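Local coordinates for protein 2,3-dihydroxybenzoate-AMP ligase (Bacillus subtilis, PDB 1MDF) that belongs to the AMP-binding enzyme family of the ANL clan, proteins that join a large N-terminal part to a small C-terminal domain, at residues 217-222 with 340-345; 222-227 with 273-278. All coordinates share one frame; numbering follows the deposited sequence.

In the fold
Both contacts lie around the nine-stranded mixed sheet of the AMP-binding part: contact 2 pairs two of its central strands, contact 1 joins loops that follow a helix and a strand. Helix 204-217 ends in contact 1, where its exit loop meets residues 340-345, the loop that follows strand 335-339. H222 is common to both contacts, and the same chain then enters strand 225-228, which pairs with strand 275-278 in contact 2. Their centres are about 12 Å apart, and contact 2 is nested along the sequence inside the loop closed by contact 1. One run of chain, 217-227, thus ties the loop that leaves antiparallel strand 335-339 to the parallel centre of the sheet.

Contact 1. Residues 217-222 with 340-345; sequences VCWLDH and TRLDDP. With SO4 (sulfate ion), chain C.
W219 and L342 meet where helix 204-217 ends in a Schellman motif, next to the loop between strand 335-339 and helix 346-351. W219 is the C-prime residue; its positive phi of 53° turns the chain out of the helix and sends the indole toward the second loop. The main apolar contact is a CH-pi interaction: L342 CB stands over the six-membered ring, 3.6 Å from its centroid and close to the ring normal. L342 CD1 lies over the same face, near the CD2-CE3 bond, 3.4 Å from W219 CD2. With L342 chi2 at -178°, CD1 is anti to CA, and the extended leucine runs along the indole instead of touching it at one point. CD1 also reaches C218 O, at 3.6 Å. Beside this pair, V217 CG1 sits over one face of the R341 guanidinium and touches R341 CD at 3.5 Å.

The polar links are indirect. A water donates to V217 O and accepts from L342 N, at 2.7 Å each, joining the end of the helix to the loop backbone. Within the loop, R341 N donates to D344 OD1, which also bonds Y422 OH; this ties R341 to the turn before helix 346-351.

A sulfate, probably from the crystallisation liquor, lies between R341 and R213 of helix 204-217, whose NH1 also bonds it. At its far end the R341 guanidinium makes weak hydrogen bonds, NH1 to K355 O and NH2 to P356 O. Its NE donates to sulfate O1 at 2.8 Å, a bent bond with 136° at the hydrogen.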
loop_
_atom_site.group_PDB
_atom_site.type_symbol
_atom_site.label_atom_id
_atom_site.label_comp_id
_atom_site.label_asym_id
_atom_site.label_seq_id
_atom_site.Cartn_x
_atom_site.Cartn_y
_atom_site.Cartn_z
ATOM N N VAL A 217 10.127 13.213 -6.826
ATOM C CA VAL A 217 10.764 12.012 -7.362
ATOM C C VAL A 217 10.009 11.359 -8.531
ATOM O O VAL A 217 10.625 10.744 -9.402
ATOM C CB VAL A 217 10.940 10.964 -6.252
ATOM C CG1 VAL A 217 11.622 9.716 -6.803
ATOM C CG2 VAL A 217 11.743 11.558 -5.122
ATOM N N CYS A 218 8.682 11.493 -8.552
ATOM C CA CYS A 218 7.873 10.889 -9.609
ATOM C C CYS A 218 7.424 11.904 -10.667
ATOM O O CYS A 218 6.621 11.589 -11.551
ATOM C CB CYS A 218 6.657 10.197 -8.993
ATOM S SG CYS A 218 7.044 8.936 -7.734
ATOM N N TRP A 219 7.958 13.118 -10.554
ATOM C CA TRP A 219 7.685 14.225 -11.465
ATOM C C TRP A 219 6.222 14.575 -11.714
ATOM O O TRP A 219 5.819 14.828 -12.849
ATOM C CB TRP A 219 8.367 13.979 -12.807
ATOM C CG TRP A 219 9.816 13.664 -12.707
ATOM C CD1 TRP A 219 10.627 13.843 -11.622
ATOM C CD2 TRP A 219 10.646 13.140 -13.746
ATOM N NE1 TRP A 219 11.911 13.464 -11.922
ATOM C CE2 TRP A 219 11.951 13.026 -13.220
ATOM C CE3 TRP A 219 10.415 12.755 -15.073
ATOM C CZ2 TRP A 219 13.023 12.542 -13.976
ATOM C CZ3 TRP A 219 11.473 12.277 -15.823
ATOM C CH2 TRP A 219 12.765 12.173 -15.271
ATOM N N LEU A 220 5.423 14.610 -10.660
ATOM C CA LEU A 220 4.026 14.964 -10.829
ATOM C C LEU A 220 3.873 16.487 -10.942
ATOM O O LEU A 220 4.646 17.245 -10.362
ATOM C CB LEU A 220 3.191 14.459 -9.643
ATOM C CG LEU A 220 3.233 12.969 -9.307
ATOM C CD1 LEU A 220 2.098 12.669 -8.356
ATOM C CD2 LEU A 220 3.117 12.119 -10.576
ATOM N N ASP A 221 2.870 16.910 -11.704
ATOM C CA ASP A 221 2.555 18.315 -11.895
ATOM C C ASP A 221 1.144 18.392 -12.470
ATOM O O ASP A 221 0.483 17.367 -12.618
ATOM C CB ASP A 221 3.553 18.987 -12.843
ATOM C CG ASP A 221 3.598 18.337 -14.201
ATOM O OD1 ASP A 221 2.538 18.214 -14.842
ATOM O OD2 ASP A 221 4.699 17.949 -14.633
ATOM N N HIS A 222 0.691 19.597 -12.804
ATOM C CA HIS A 222 -0.655 19.787 -13.337
ATOM C C HIS A 222 -1.017 18.892 -14.513
ATOM O O HIS A 222 -2.192 18.740 -14.828
ATOM C CB HIS A 222 -0.858 21.239 -13.765
ATOM C CG HIS A 222 -0.122 21.611 -15.017
ATOM N ND1 HIS A 222 1.251 21.740 -15.067
ATOM C CD2 HIS A 222 -0.570 21.876 -16.266
ATOM C CE1 HIS A 222 1.615 22.070 -16.294
ATOM N NE2 HIS A 222 0.529 22.158 -17.040
ATOM N N THR A 340 12.794 3.948 -7.700
ATOM C CA THR A 340 13.874 3.958 -8.665
ATOM C C THR A 340 13.611 5.316 -9.291
ATOM O O THR A 340 12.465 5.728 -9.397
ATOM C CB THR A 340 13.728 2.848 -9.742
ATOM O OG1 THR A 340 12.365 2.770 -10.193
ATOM C CG2 THR A 340 14.188 1.503 -9.171
ATOM N N ARG A 341 14.646 6.043 -9.673
ATOM C CA ARG A 341 14.408 7.357 -10.264
ATOM C C ARG A 341 14.008 7.201 -11.725
ATOM O O ARG A 341 14.400 6.242 -12.385
ATOM C CB ARG A 341 15.647 8.247 -10.126
ATOM C CG ARG A 341 16.057 8.497 -8.669
ATOM C CD ARG A 341 14.943 9.146 -7.874
ATOM N NE ARG A 341 15.301 9.435 -6.487
ATOM C CZ ARG A 341 15.383 8.525 -5.519
ATOM N NH1 ARG A 341 15.135 7.250 -5.781
ATOM N NH2 ARG A 341 15.697 8.888 -4.281
ATOM N N LEU A 342 13.201 8.131 -12.222
ATOM C CA LEU A 342 12.755 8.066 -13.605
ATOM C C LEU A 342 13.924 8.329 -14.561
ATOM O O LEU A 342 13.812 8.124 -15.767
ATOM C CB LEU A 342 11.640 9.089 -13.823
ATOM C CG LEU A 342 10.488 9.008 -12.816
ATOM C CD1 LEU A 342 9.445 10.040 -13.172
ATOM C CD2 LEU A 342 9.881 7.604 -12.817
ATOM N N ASP A 343 15.041 8.765 -13.980
ATOM C CA ASP A 343 16.283 9.102 -14.682
ATOM C C ASP A 343 17.165 7.896 -14.967
ATOM O O ASP A 343 17.393 7.524 -16.110
ATOM C CB ASP A 343 17.143 10.068 -13.839
ATOM C CG ASP A 343 16.717 11.516 -13.946
ATOM O OD1 ASP A 343 17.499 12.335 -14.476
ATOM O OD2 ASP A 343 15.609 11.844 -13.482
ATOM N N ASP A 344 17.673 7.301 -13.898
ATOM C CA ASP A 344 18.611 6.195 -13.994
ATOM C C ASP A 344 18.391 5.103 -15.045
ATOM O O ASP A 344 17.299 4.939 -15.583
ATOM C CB ASP A 344 18.812 5.593 -12.600
ATOM C CG ASP A 344 17.531 5.220 -11.955
ATOM O OD1 ASP A 344 17.460 5.267 -10.707
ATOM O OD2 ASP A 344 16.599 4.871 -12.704
ATOM N N PRO A 345 19.470 4.367 -15.367
ATOM C CA PRO A 345 19.570 3.264 -16.330
ATOM C C PRO A 345 18.554 2.139 -16.174
ATOM O O PRO A 345 18.092 1.848 -15.073
ATOM C CB PRO A 345 20.999 2.765 -16.129
ATOM C CG PRO A 345 21.732 4.012 -15.763
ATOM C CD PRO A 345 20.793 4.634 -14.767
HETATM S S SO4 C . 16.680 13.015 -6.067
HETATM O O1 SO4 C . 16.732 11.818 -6.927
HETATM O O2 SO4 C . 17.944 13.768 -6.193
HETATM O O3 SO4 C . 15.551 13.876 -6.478
HETATM O O4 SO4 C . 16.494 12.600 -4.664
HETATM O O HOH W 1 13.010 10.161 -10.477
#

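Contact 2. Residues 222-227 with 273-278; sequences HSTVYL and VTITAL
V273 CG1 lies 4.0 Å from both V225 CG1 and L227 CB, an apolar cluster where the loop before strand 275-278 meets strand 225-227, the two strands running parallel at the centre of the large mixed sheet. On the sheet face opposite L227, I275 CG2 is the middle piece, 3.6 Å from T224 CG2 and 3.9 Å from Y226 CD1. The tyrosine has CG anti to its backbone nitrogen (chi1 -179°), which lays the ring along the neighbouring strand until OH reaches A277 CB.

Outward from the side chains, the backbones are joined by a compact set of bonds. V225 O accepts twice, from T274 N in the carbonyl plane on a lone pair and from I275 N, tilted 35° from that plane; two successive N-H groups therefore grip one oxygen where the second strand begins. I275 O in turn takes the N-H of L227 at 2.8 Å, and Y226 CA adds a CA-H...O contact to the same oxygen.

Threonine hydroxyls serve the polar ends. T274 OG1 receives the almost straight bond of V225 N at 3.1 Å. At the other end T276 OG1 donates to L227 O at 2.6 Å, its side chain lying alongside that of L227. A water bridges L227 O to A277 O. T224 OG1 is instead engaged with D221 N.

Strand 225-228 is flanked by 275-278 on one edge and 252-255 on the other, where the backbone of Y226 bonds those of R252 and V254. Helix 261-271 carries the chain over from 252-255 to 275-278, a beta-alpha-beta crossover that passes strand 225-228; its A264 and I268 pack on L227, while strand 302-306 lies beyond 275-278.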
loop_
_atom_site.group_PDB
_atom_site.type_symbol
_atom_site.label_atom_id
_atom_site.label_comp_id
_atom_site.label_asym_id
_atom_site.label_seq_id
_atom_site.Cartn_x
_atom_site.Cartn_y
_atom_site.Cartn_z
ATOM N N HIS A 222 0.691 19.597 -12.804
ATOM C CA HIS A 222 -0.655 19.787 -13.337
ATOM C C HIS A 222 -1.017 18.892 -14.513
ATOM O O HIS A 222 -2.192 18.740 -14.828
ATOM C CB HIS A 222 -0.858 21.239 -13.765
ATOM C CG HIS A 222 -0.122 21.611 -15.017
ATOM N ND1 HIS A 222 1.251 21.740 -15.067
ATOM C CD2 HIS A 222 -0.570 21.876 -16.266
ATOM C CE1 HIS A 222 1.615 22.070 -16.294
ATOM N NE2 HIS A 222 0.529 22.158 -17.040
ATOM N N SER A 223 -0.019 18.306 -15.169
ATOM C CA SER A 223 -0.279 17.452 -16.324
ATOM C C SER A 223 -0.385 15.981 -15.981
ATOM O O SER A 223 -0.676 15.156 -16.846
ATOM C CB SER A 223 0.810 17.643 -17.381
ATOM O OG SER A 223 0.642 18.877 -18.058
ATOM N N THR A 224 -0.150 15.651 -14.716
ATOM C CA THR A 224 -0.211 14.273 -14.266
ATOM C C THR A 224 -1.642 13.757 -14.228
ATOM O O THR A 224 -2.534 14.400 -13.682
ATOM C CB THR A 224 0.397 14.115 -12.856
ATOM O OG1 THR A 224 1.779 14.498 -12.879
ATOM C CG2 THR A 224 0.282 12.671 -12.394
ATOM N N VAL A 225 -1.851 12.597 -14.834
ATOM C CA VAL A 225 -3.160 11.957 -14.848
ATOM C C VAL A 225 -2.886 10.564 -14.302
ATOM O O VAL A 225 -2.406 9.673 -15.015
ATOM C CB VAL A 225 -3.766 11.894 -16.281
ATOM C CG1 VAL A 225 -5.163 11.282 -16.241
ATOM C CG2 VAL A 225 -3.853 13.299 -16.857
ATOM N N TYR A 226 -3.166 10.418 -13.008
ATOM C CA TYR A 226 -2.942 9.188 -12.262
ATOM C C TYR A 226 -4.161 8.283 -12.199
ATOM O O TYR A 226 -5.223 8.708 -11.761
ATOM C CB TYR A 226 -2.527 9.546 -10.842
ATOM C CG TYR A 226 -2.229 8.373 -9.940
ATOM C CD1 TYR A 226 -0.936 7.888 -9.808
ATOM C CD2 TYR A 226 -3.239 7.779 -9.178
ATOM C CE1 TYR A 226 -0.643 6.853 -8.937
ATOM C CE2 TYR A 226 -2.961 6.739 -8.304
ATOM C CZ TYR A 226 -1.657 6.280 -8.187
ATOM O OH TYR A 226 -1.369 5.252 -7.317
ATOM N N LEU A 227 -4.003 7.034 -12.629
ATOM C CA LEU A 227 -5.101 6.077 -12.572
ATOM C C LEU A 227 -5.028 5.300 -11.264
ATOM O O LEU A 227 -4.043 4.604 -10.996
ATOM C CB LEU A 227 -5.031 5.073 -13.723
ATOM C CG LEU A 227 -6.105 3.983 -13.603
ATOM C CD1 LEU A 227 -7.462 4.574 -13.985
ATOM C CD2 LEU A 227 -5.783 2.804 -14.499
ATOM N N VAL A 273 -4.278 8.736 -19.039
ATOM C CA VAL A 273 -3.493 8.709 -17.817
ATOM C C VAL A 273 -1.992 8.628 -18.138
ATOM O O VAL A 273 -1.576 7.895 -19.039
ATOM C CB VAL A 273 -3.898 7.503 -16.926
ATOM C CG1 VAL A 273 -5.403 7.314 -16.967
ATOM C CG2 VAL A 273 -3.195 6.250 -17.379
ATOM N N THR A 274 -1.185 9.387 -17.400
ATOM C CA THR A 274 0.264 9.395 -17.609
ATOM C C THR A 274 0.961 8.529 -16.580
ATOM O O THR A 274 2.161 8.287 -16.670
ATOM C CB THR A 274 0.855 10.816 -17.512
ATOM O OG1 THR A 274 0.589 11.369 -16.215
ATOM C CG2 THR A 274 0.251 11.703 -18.566
ATOM N N ILE A 275 0.206 8.055 -15.598
ATOM C CA ILE A 275 0.801 7.213 -14.576
ATOM C C ILE A 275 -0.207 6.422 -13.751
ATOM O O ILE A 275 -1.336 6.854 -13.526
ATOM C CB ILE A 275 1.693 8.065 -13.630
ATOM C CG1 ILE A 275 2.296 7.177 -12.547
ATOM C CG2 ILE A 275 0.882 9.222 -13.038
ATOM C CD1 ILE A 275 3.443 7.801 -11.820
ATOM N N THR A 276 0.207 5.237 -13.332
ATOM C CA THR A 276 -0.618 4.389 -12.491
ATOM C C THR A 276 0.311 3.453 -11.714
ATOM O O THR A 276 1.511 3.396 -12.002
ATOM C CB THR A 276 -1.669 3.595 -13.309
ATOM O OG1 THR A 276 -2.589 2.973 -12.401
ATOM C CG2 THR A 276 -1.019 2.535 -14.174
ATOM N N ALA A 277 -0.238 2.748 -10.725
ATOM C CA ALA A 277 0.549 1.855 -9.870
ATOM C C ALA A 277 -0.045 0.461 -9.733
ATOM O O ALA A 277 -1.251 0.299 -9.565
ATOM C CB ALA A 277 0.718 2.476 -8.496
ATOM N N LEU A 278 0.826 -0.542 -9.789
ATOM C CA LEU A 278 0.425 -1.939 -9.697
ATOM C C LEU A 278 1.343 -2.670 -8.725
ATOM O O LEU A 278 2.345 -2.125 -8.271
ATOM C CB LEU A 278 0.551 -2.621 -11.069
ATOM C CG LEU A 278 0.196 -1.899 -12.377
ATOM C CD1 LEU A 278 0.619 -2.772 -13.554
ATOM C CD2 LEU A 278 -1.296 -1.599 -12.442
HETATM O O HOH W 2 -3.185 2.545 -8.779
#